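Long-range contact in ankyrin repeat family protein (Enterococcus faecalis, PDB 3HRA), which is of unknown function but, as an ankyrin repeat protein, probably serves as a scaffold for binding other proteins: residues Y157-Q171 with G189-N201. Residues are numbered along the deposited sequence; the frame is centred on the assembly and turned at random.
Sequences YQDIVKLLMENGADQ and GYTEISKILAQYN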
loop_
_atom_site.group_PDB
_atom_site.type_symbol
_atom_site.label_atom_id
_atom_site.label_comp_id
_atom_site.label_asym_id
_atom_site.label_seq_id
_atom_site.Cartn_x
_atom_site.Cartn_y
_atom_site.Cartn_z
ATOM N N TYR A 157 -16.905 -3.995 -2.039
ATOM C CA TYR A 157 -16.795 -2.558 -1.775
ATOM C C TYR A 157 -17.765 -2.101 -0.705
ATOM O O TYR A 157 -17.440 -1.212 0.082
ATOM C CB TYR A 157 -16.830 -1.738 -3.072
ATOM C CG TYR A 157 -15.562 -1.998 -3.847
ATOM C CD1 TYR A 157 -14.370 -1.364 -3.496
ATOM C CD2 TYR A 157 -15.522 -2.942 -4.865
ATOM C CE1 TYR A 157 -13.180 -1.649 -4.173
ATOM C CE2 TYR A 157 -14.344 -3.219 -5.543
ATOM C CZ TYR A 157 -13.181 -2.570 -5.199
ATOM O OH TYR A 157 -12.000 -2.856 -5.865
ATOM N N GLN A 158 -18.920 -2.759 -0.625
ATOM C CA GLN A 158 -19.845 -2.526 0.481
ATOM C C GLN A 158 -19.118 -2.855 1.780
ATOM O O GLN A 158 -19.177 -2.097 2.740
ATOM C CB GLN A 158 -21.136 -3.353 0.327
ATOM C CG GLN A 158 -22.000 -2.911 -0.850
ATOM C CD GLN A 158 -23.001 -3.970 -1.286
ATOM O OE1 GLN A 158 -23.354 -4.072 -2.470
ATOM N NE2 GLN A 158 -23.467 -4.763 -0.335
ATOM N N ASP A 159 -18.401 -3.972 1.805
ATOM C CA ASP A 159 -17.677 -4.371 3.016
ATOM C C ASP A 159 -16.541 -3.388 3.370
ATOM O O ASP A 159 -16.293 -3.109 4.547
ATOM C CB ASP A 159 -17.116 -5.793 2.868
ATOM C CG ASP A 159 -18.203 -6.888 2.978
ATOM O OD1 ASP A 159 -19.343 -6.602 3.406
ATOM O OD2 ASP A 159 -17.899 -8.051 2.637
ATOM N N ILE A 160 -15.853 -2.878 2.355
ATOM C CA ILE A 160 -14.771 -1.920 2.585
ATOM C C ILE A 160 -15.341 -0.607 3.108
ATOM O O ILE A 160 -14.804 -0.028 4.057
ATOM C CB ILE A 160 -13.901 -1.712 1.332
ATOM C CG1 ILE A 160 -13.032 -2.949 1.082
ATOM C CG2 ILE A 160 -13.015 -0.466 1.475
ATOM C CD1 ILE A 160 -12.442 -3.036 -0.315
ATOM N N VAL A 161 -16.458 -0.168 2.536
ATOM C CA VAL A 161 -17.142 1.022 3.052
ATOM C C VAL A 161 -17.540 0.868 4.538
ATOM O O VAL A 161 -17.323 1.768 5.344
ATOM C CB VAL A 161 -18.368 1.391 2.182
ATOM C CG1 VAL A 161 -19.220 2.465 2.869
ATOM C CG2 VAL A 161 -17.901 1.856 0.819
ATOM N N LYS A 162 -18.121 -0.274 4.891
ATOM C CA LYS A 162 -18.523 -0.527 6.273
ATOM C C LYS A 162 -17.330 -0.503 7.233
ATOM O O LYS A 162 -17.403 0.113 8.299
ATOM C CB LYS A 162 -19.243 -1.872 6.388
ATOM C CG LYS A 162 -19.742 -2.153 7.782
ATOM C CD LYS A 162 -20.962 -1.293 8.117
ATOM C CE LYS A 162 -21.608 -1.777 9.410
ATOM N NZ LYS A 162 -22.783 -0.943 9.789
ATOM N N LEU A 163 -16.259 -1.193 6.851
ATOM C CA LEU A 163 -14.998 -1.220 7.598
ATOM C C LEU A 163 -14.486 0.204 7.861
ATOM O O LEU A 163 -14.124 0.535 8.990
ATOM C CB LEU A 163 -13.944 -1.992 6.804
ATOM C CG LEU A 163 -12.874 -2.843 7.496
ATOM C CD1 LEU A 163 -11.615 -2.925 6.633
ATOM C CD2 LEU A 163 -12.545 -2.380 8.912
ATOM N N LEU A 164 -14.466 1.042 6.824
ATOM C CA LEU A 164 -13.997 2.431 6.965
ATOM C C LEU A 164 -14.887 3.242 7.906
ATOM O O LEU A 164 -14.391 3.982 8.760
ATOM C CB LEU A 164 -13.884 3.139 5.586
ATOM C CG LEU A 164 -12.764 2.617 4.675
ATOM C CD1 LEU A 164 -12.912 3.107 3.234
ATOM C CD2 LEU A 164 -11.408 3.013 5.255
ATOM N N MET A 165 -16.203 3.128 7.739
ATOM C CA MET A 165 -17.116 3.873 8.600
ATOM C C MET A 165 -17.023 3.401 10.041
ATOM O O MET A 165 -17.142 4.192 10.968
ATOM C CB MET A 165 -18.559 3.777 8.092
ATOM C CG MET A 165 -18.751 4.355 6.690
ATOM S SD MET A 165 -18.144 6.043 6.510
ATOM C CE MET A 165 -19.288 6.912 7.592
ATOM N N GLU A 166 -16.816 2.104 10.233
ATOM C CA GLU A 166 -16.731 1.580 11.587
ATOM C C GLU A 166 -15.443 2.034 12.267
ATOM O O GLU A 166 -15.305 1.937 13.486
ATOM C CB GLU A 166 -16.831 0.065 11.585
ATOM C CG GLU A 166 -18.253 -0.435 11.471
ATOM C CD GLU A 166 -19.107 -0.094 12.687
ATOM O OE1 GLU A 166 -18.638 -0.293 13.824
ATOM O OE2 GLU A 166 -20.248 0.365 12.500
ATOM N N ASN A 167 -14.505 2.538 11.469
ATOM C CA ASN A 167 -13.251 3.023 12.002
ATOM C C ASN A 167 -13.179 4.546 11.992
ATOM O O ASN A 167 -12.098 5.131 12.132
ATOM C CB ASN A 167 -12.062 2.416 11.253
ATOM C CG ASN A 167 -11.736 1.010 11.730
ATOM O OD1 ASN A 167 -10.880 0.828 12.594
ATOM N ND2 ASN A 167 -12.434 0.008 11.186
ATOM N N GLY A 168 -14.341 5.178 11.839
ATOM C CA GLY A 168 -14.452 6.613 12.003
ATOM C C GLY A 168 -14.102 7.461 10.794
ATOM O O GLY A 168 -13.813 8.651 10.946
ATOM N N ALA A 169 -14.127 6.879 9.595
ATOM C CA ALA A 169 -13.904 7.682 8.374
ATOM C C ALA A 169 -14.873 8.854 8.318
ATOM O O ALA A 169 -16.060 8.706 8.613
ATOM C CB ALA A 169 -14.055 6.821 7.116
ATOM N N ASP A 170 -14.367 10.021 7.930
ATOM C CA ASP A 170 -15.213 11.209 7.779
ATOM C C ASP A 170 -15.832 11.193 6.387
ATOM O O ASP A 170 -15.145 11.402 5.389
ATOM C CB ASP A 170 -14.375 12.474 7.989
ATOM C CG ASP A 170 -15.197 13.759 7.921
ATOM O OD1 ASP A 170 -16.422 13.704 7.678
ATOM O OD2 ASP A 170 -14.603 14.839 8.103
ATOM N N GLN A 171 -17.129 10.940 6.311
ATOM C CA GLN A 171 -17.781 10.866 5.008
ATOM C C GLN A 171 -18.201 12.224 4.433
ATOM O O GLN A 171 -18.670 12.300 3.291
ATOM C CB GLN A 171 -18.985 9.919 5.044
ATOM C CG GLN A 171 -20.207 10.474 5.765
ATOM C CD GLN A 171 -21.459 9.668 5.472
ATOM O OE1 GLN A 171 -21.831 9.475 4.310
ATOM N NE2 GLN A 171 -22.132 9.217 6.527
ATOM N N GLY A 189 -26.182 4.939 -8.432
ATOM C CA GLY A 189 -27.244 4.010 -8.087
ATOM C C GLY A 189 -26.766 2.876 -7.197
ATOM O O GLY A 189 -27.341 1.792 -7.225
ATOM N N TYR A 190 -25.731 3.131 -6.390
ATOM C CA TYR A 190 -25.193 2.105 -5.488
ATOM C C TYR A 190 -25.998 2.045 -4.196
ATOM O O TYR A 190 -25.567 2.535 -3.148
ATOM C CB TYR A 190 -23.708 2.355 -5.189
ATOM C CG TYR A 190 -22.800 2.189 -6.388
ATOM C CD1 TYR A 190 -21.483 2.621 -6.342
ATOM C CD2 TYR A 190 -23.262 1.603 -7.570
ATOM C CE1 TYR A 190 -20.636 2.471 -7.430
ATOM C CE2 TYR A 190 -22.415 1.447 -8.676
ATOM C CZ TYR A 190 -21.107 1.886 -8.596
ATOM O OH TYR A 190 -20.249 1.759 -9.678
ATOM N N THR A 191 -27.180 1.445 -4.292
ATOM C CA THR A 191 -28.150 1.429 -3.220
ATOM C C THR A 191 -27.634 0.919 -1.884
ATOM O O THR A 191 -27.902 1.524 -0.857
ATOM C CB THR A 191 -29.403 0.599 -3.606
ATOM O OG1 THR A 191 -29.847 0.990 -4.909
ATOM C CG2 THR A 191 -30.502 0.843 -2.610
ATOM N N GLU A 192 -26.926 -0.204 -1.884
ATOM C CA GLU A 192 -26.457 -0.779 -0.625
ATOM C C GLU A 192 -25.425 0.113 0.059
ATOM O O GLU A 192 -25.446 0.260 1.275
ATOM C CB GLU A 192 -25.891 -2.184 -0.825
ATOM C CG GLU A 192 -26.905 -3.218 -1.326
ATOM C CD GLU A 192 -28.042 -3.473 -0.327
ATOM O OE1 GLU A 192 -27.819 -3.354 0.900
ATOM O OE2 GLU A 192 -29.162 -3.801 -0.774
ATOM N N ILE A 193 -24.527 0.708 -0.722
ATOM C CA ILE A 193 -23.595 1.683 -0.174
ATOM C C ILE A 193 -24.315 2.910 0.384
ATOM O O ILE A 193 -23.988 3.380 1.480
ATOM C CB ILE A 193 -22.487 2.059 -1.197
ATOM C CG1 ILE A 193 -21.569 0.852 -1.382
ATOM C CG2 ILE A 193 -21.691 3.267 -0.725
ATOM C CD1 ILE A 193 -20.476 1.032 -2.432
ATOM N N SER A 194 -25.300 3.427 -0.355
ATOM C CA SER A 194 -26.046 4.601 0.118
ATOM C C SER A 194 -26.696 4.349 1.479
ATOM O O SER A 194 -26.681 5.202 2.364
ATOM C CB SER A 194 -27.122 5.012 -0.891
ATOM O OG SER A 194 -26.534 5.494 -2.091
ATOM N N LYS A 195 -27.277 3.168 1.628
ATOM C CA LYS A 195 -27.941 2.778 2.858
ATOM C C LYS A 195 -26.929 2.716 4.011
ATOM O O LYS A 195 -27.195 3.216 5.110
ATOM C CB LYS A 195 -28.623 1.424 2.663
ATOM C CG LYS A 195 -29.391 0.941 3.865
ATOM C CD LYS A 195 -30.187 -0.318 3.547
ATOM C CE LYS A 195 -29.267 -1.478 3.228
ATOM N NZ LYS A 195 -30.027 -2.753 3.094
ATOM N N ILE A 196 -25.778 2.105 3.757
ATOM C CA ILE A 196 -24.707 2.028 4.749
ATOM C C ILE A 196 -24.301 3.440 5.167
ATOM O O ILE A 196 -24.234 3.756 6.356
ATOM C CB ILE A 196 -23.486 1.269 4.188
ATOM C CG1 ILE A 196 -23.834 -0.192 3.889
ATOM C CG2 ILE A 196 -22.308 1.348 5.148
ATOM C CD1 ILE A 196 -22.740 -0.914 3.118
ATOM N N LEU A 197 -24.062 4.310 4.191
ATOM C CA LEU A 197 -23.625 5.674 4.500
ATOM C C LEU A 197 -24.679 6.460 5.284
ATOM O O LEU A 197 -24.335 7.251 6.156
ATOM C CB LEU A 197 -23.231 6.432 3.232
ATOM C CG LEU A 197 -21.968 5.909 2.540
ATOM C CD1 LEU A 197 -21.717 6.595 1.205
ATOM C CD2 LEU A 197 -20.745 6.053 3.437
ATOM N N ALA A 198 -25.958 6.240 4.968
ATOM C CA ALA A 198 -27.058 6.945 5.633
ATOM C C ALA A 198 -27.147 6.607 7.126
ATOM O O ALA A 198 -27.734 7.352 7.904
ATOM C CB ALA A 198 -28.389 6.629 4.952
ATOM N N GLN A 199 -26.571 5.479 7.514
ATOM C CA GLN A 199 -26.622 5.034 8.899
ATOM C C GLN A 199 -25.581 5.667 9.819
ATOM O O GLN A 199 -25.628 5.473 11.032
ATOM C CB GLN A 199 -26.535 3.509 8.946
ATOM C CG GLN A 199 -27.822 2.860 8.411
ATOM C CD GLN A 199 -27.656 1.397 8.131
ATOM O OE1 GLN A 199 -26.592 0.823 8.381
ATOM N NE2 GLN A 199 -28.707 0.769 7.614
ATOM N N TYR A 200 -24.642 6.409 9.241
ATOM C CA TYR A 200 -23.610 7.098 10.006
ATOM C C TYR A 200 -23.743 8.597 9.829
ATOM O O TYR A 200 -24.332 9.064 8.846
ATOM C CB TYR A 200 -22.204 6.687 9.538
ATOM C CG TYR A 200 -21.910 5.226 9.717
ATOM C CD1 TYR A 200 -22.310 4.297 8.768
ATOM C CD2 TYR A 200 -21.258 4.765 10.853
ATOM C CE1 TYR A 200 -22.053 2.949 8.935
ATOM C CE2 TYR A 200 -20.995 3.426 11.028
ATOM C CZ TYR A 200 -21.392 2.522 10.066
ATOM O OH TYR A 200 -21.145 1.183 10.250
ATOM N N ASN A 201 -23.181 9.351 10.772
ATOM C CA ASN A 201 -23.075 10.797 10.617
ATOM C C ASN A 201 -21.798 11.162 9.875
ATOM O O ASN A 201 -21.461 12.341 9.768
ATOM C CB ASN A 201 -23.138 11.497 11.980
ATOM C CG ASN A 201 -24.533 11.473 12.573
ATOM O OD1 ASN A 201 -25.507 11.791 11.889
ATOM N ND2 ASN A 201 -24.641 11.081 13.842
ATOM O OXT ASN A 201 -21.078 10.277 9.370
HETATM O O HOH W 1 -24.967 -1.171 7.596
HETATM O O HOH W 2 -18.571 10.587 8.906
#
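Met165 lies across the ring of Tyr200, and three kinds of interaction make up the contact. The first is aromatic: Met165 CB stands 3.6 Å from the ring centroid and 8° off the normal, a CH-pi contact over the face. Bent at chi2 and chi3, the thioether curls back, bringing CE to 3.5 Å from Tyr200 CB and keeping SD above the same face at a longer Met-aromatic distance.

Polar bonds hold the ring at its hydroxyl. Tyr200 OH donates to Glu166 OE2 at 2.6 Å, in the ring plane and on the anti lone pair of the carboxylate, while Lys162 NZ donates to Tyr200 OH at 2.7 Å. This relay probably strengthens the phenol's bond to the acid. A water joins Lys162 NZ to Gln199 OE1. Gln171 spends both N-H groups of its amide nearly in plane: NE2 reaches Leu197 O at 3.0 Å and the terminal carboxylate oxygen Asn201 OXT at 3.2 Å. Leu197 O also accepts Tyr200 N, from the opposite face of its carbonyl plane. A second water links Asn201 OXT to Gln171 N and Ala169 O.

The apolar part pairs Val161 CG1 with Leu197 CD2 (3.9 Å) and Ile196 CG2; the aliphatic part of Gln158 adds CG against Ile193 CG1. Helix 143-149 adds Val148 against Val161 and Ile193, and Leu144 against Met165 and Gln171.

Segment axes 9.7 Å apart and 11° from parallel are consistent with the side-by-side helix stacking of the ankyrin fold, here at its C-terminal end.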